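Local coordinates for protein GIL01 gp7 (PDB 6N7O) that probably inhibits the LexA repressor of the bacterial host of phage GIL01, at residues A[11-16]-A[24-29]. Residues are numbered along the deposited sequence; the frame is centred on the assembly and turned at random. Where two conformers were deposited one is given.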
loop_
_atom_site.group_PDB
_atom_site.type_symbol
_atom_site.label_atom_id
_atom_site.label_comp_id
_atom_site.label_asym_id
_atom_site.label_seq_id
_atom_site.Cartn_x
_atom_site.Cartn_y
_atom_site.Cartn_z
ATOM N N ILE A 11 5.684 -4.233 0.193
ATOM C CA ILE A 11 5.444 -5.061 1.372
ATOM C C ILE A 11 6.759 -5.398 2.068
ATOM O O ILE A 11 6.848 -5.383 3.306
ATOM C CB ILE A 11 4.666 -6.330 0.979
ATOM C CG1 ILE A 11 3.246 -5.961 0.557
ATOM C CG2 ILE A 11 4.621 -7.322 2.128
ATOM C CD1 ILE A 11 2.506 -7.098 -0.153
ATOM N N ILE A 12 7.796 -5.718 1.295
ATOM C CA ILE A 12 9.102 -6.012 1.888
ATOM C C ILE A 12 9.655 -4.770 2.582
ATOM O O ILE A 12 10.197 -4.855 3.695
ATOM C CB ILE A 12 10.072 -6.542 0.817
ATOM C CG1 ILE A 12 9.581 -7.884 0.282
ATOM C CG2 ILE A 12 11.496 -6.703 1.390
ATOM C CD1 ILE A 12 10.278 -8.307 -0.964
ATOM N N GLU A 13 9.536 -3.604 1.934
ATOM C CA GLU A 13 9.994 -2.362 2.552
ATOM C C GLU A 13 9.338 -2.132 3.909
ATOM O O GLU A 13 10.001 -1.694 4.854
ATOM C CB GLU A 13 9.732 -1.172 1.619
ATOM C CG GLU A 13 10.222 0.146 2.193
ATOM C CD GLU A 13 9.769 1.368 1.385
ATOM O OE1 GLU A 13 10.037 2.488 1.840
ATOM O OE2 GLU A 13 9.156 1.206 0.300
ATOM N N LEU A 14 8.027 -2.388 4.023
ATOM C CA LEU A 14 7.370 -2.276 5.320
ATOM C C LEU A 14 7.871 -3.346 6.282
ATOM O O LEU A 14 8.231 -3.053 7.429
ATOM C CB LEU A 14 5.850 -2.378 5.142
ATOM C CG LEU A 14 5.213 -1.289 4.280
ATOM C CD1 LEU A 14 3.781 -1.649 3.878
ATOM C CD2 LEU A 14 5.235 0.051 5.003
ATOM N N SER A 15 7.937 -4.589 5.815
ATOM C CA SER A 15 8.253 -5.708 6.699
ATOM C C SER A 15 9.651 -5.594 7.290
ATOM O O SER A 15 9.888 -6.041 8.417
ATOM C CB SER A 15 8.103 -7.017 5.926
ATOM O OG SER A 15 6.782 -7.149 5.439
ATOM N N GLN A 16 10.588 -5.006 6.548
ATOM C CA GLN A 16 11.968 -4.958 7.013
ATOM C C GLN A 16 12.202 -3.874 8.056
ATOM O O GLN A 16 13.227 -3.911 8.738
ATOM C CB GLN A 16 12.912 -4.748 5.831
ATOM C CG GLN A 16 12.828 -3.356 5.221
ATOM C CD GLN A 16 13.614 -3.237 3.919
ATOM O OE1 GLN A 16 14.003 -4.240 3.319
ATOM N NE2 GLN A 16 13.851 -2.007 3.484
ATOM N N LYS A 24 0.719 7.675 7.229
ATOM C CA LYS A 24 -0.320 7.367 6.251
ATOM C C LYS A 24 -0.019 8.028 4.910
ATOM O O LYS A 24 -0.210 7.422 3.849
ATOM C CB LYS A 24 -1.682 7.824 6.775
ATOM C CG LYS A 24 -2.885 7.250 6.033
ATOM C CD LYS A 24 -4.189 7.864 6.518
ATOM C CE LYS A 24 -4.446 9.251 5.918
ATOM N NZ LYS A 24 -5.656 9.892 6.448
ATOM N N SER A 25 0.426 9.285 4.942
ATOM C CA SER A 25 0.764 9.964 3.697
ATOM C C SER A 25 1.854 9.214 2.936
ATOM O O SER A 25 1.815 9.140 1.701
ATOM C CB SER A 25 1.195 11.402 3.981
ATOM O OG SER A 25 2.348 11.413 4.794
ATOM N N TYR A 26 2.832 8.646 3.655
ATOM C CA TYR A 26 3.869 7.864 2.989
ATOM C C TYR A 26 3.289 6.617 2.328
ATOM O O TYR A 26 3.648 6.292 1.190
ATOM C CB TYR A 26 4.970 7.459 3.969
ATOM C CG TYR A 26 6.096 6.730 3.266
ATOM C CD1 TYR A 26 6.906 7.398 2.363
ATOM C CD2 TYR A 26 6.332 5.381 3.486
ATOM C CE1 TYR A 26 7.935 6.750 1.701
ATOM C CE2 TYR A 26 7.363 4.717 2.830
ATOM C CZ TYR A 26 8.165 5.410 1.938
ATOM O OH TYR A 26 9.201 4.781 1.276
ATOM N N VAL A 27 2.427 5.884 3.042
ATOM C CA VAL A 27 1.804 4.694 2.454
ATOM C C VAL A 27 1.048 5.074 1.188
ATOM O O VAL A 27 1.151 4.407 0.154
ATOM C CB VAL A 27 0.878 3.997 3.471
ATOM C CG1 VAL A 27 0.071 2.882 2.823
ATOM C CG2 VAL A 27 1.692 3.437 4.647
ATOM N N ILE A 28 0.280 6.158 1.252
ATOM C CA ILE A 28 -0.478 6.593 0.081
ATOM C C ILE A 28 0.464 6.943 -1.064
ATOM O O ILE A 28 0.251 6.531 -2.210
ATOM C CB ILE A 28 -1.376 7.780 0.453
ATOM C CG1 ILE A 28 -2.525 7.305 1.353
ATOM C CG2 ILE A 28 -1.863 8.505 -0.810
ATOM C CD1 ILE A 28 -3.346 8.445 1.937
ATOM N N ASP A 29 1.517 7.715 -0.774
ATOM C CA ASP A 29 2.483 8.068 -1.813
ATOM C C ASP A 29 3.047 6.817 -2.476
ATOM O O ASP A 29 3.143 6.746 -3.704
ATOM C CB ASP A 29 3.625 8.905 -1.237
ATOM C CG ASP A 29 3.237 10.358 -0.995
ATOM O OD1 ASP A 29 2.139 10.783 -1.412
ATOM O OD2 ASP A 29 4.050 11.086 -0.384
#
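Glu13 and Tyr26 are the one pair in contact between segments 11-16 and 24-29, through a single hydrogen bond in which Tyr26 OH donates to Glu13 OE1 over 2.5 Å. That separation is short for a phenol-carboxylate pair. The acceptor uses its syn lone pair, on the side of the other oxygen, and OE1 lies at the edge of the tyrosine ring, in its plane and 3.6 Å from Tyr26 CE2. Carboxylate and ring planes are 80° apart, so the groups meet almost perpendicularly and do not stack.

Torsions account for the reach. Glu13 holds CG anti to the backbone N (chi1 -179°) and stays extended beyond it, while Tyr26 CG is likewise anti (chi1 -176°); the two side chains thus span the gap from opposite directions.

Leu14 CD2 and Val27 CG2 stay 4.9 Å apart, an apolar approach short of contact. Both residues are buried, and each packs across the dimer, Leu14 on Val27 of the second subunit and Val27 on Leu14 of that subunit, placing the hydrophobic side of the hairpin in the interface.

Glu13 OE2 forms a salt bridge with Arg30, one helical turn beyond Tyr26. With each oxygen engaged, the carboxylate's rotation is restrained, and the neighbouring guanidinium would be expected to favour its ionised form, making the phenol bond a charge-assisted clasp at the protein surface.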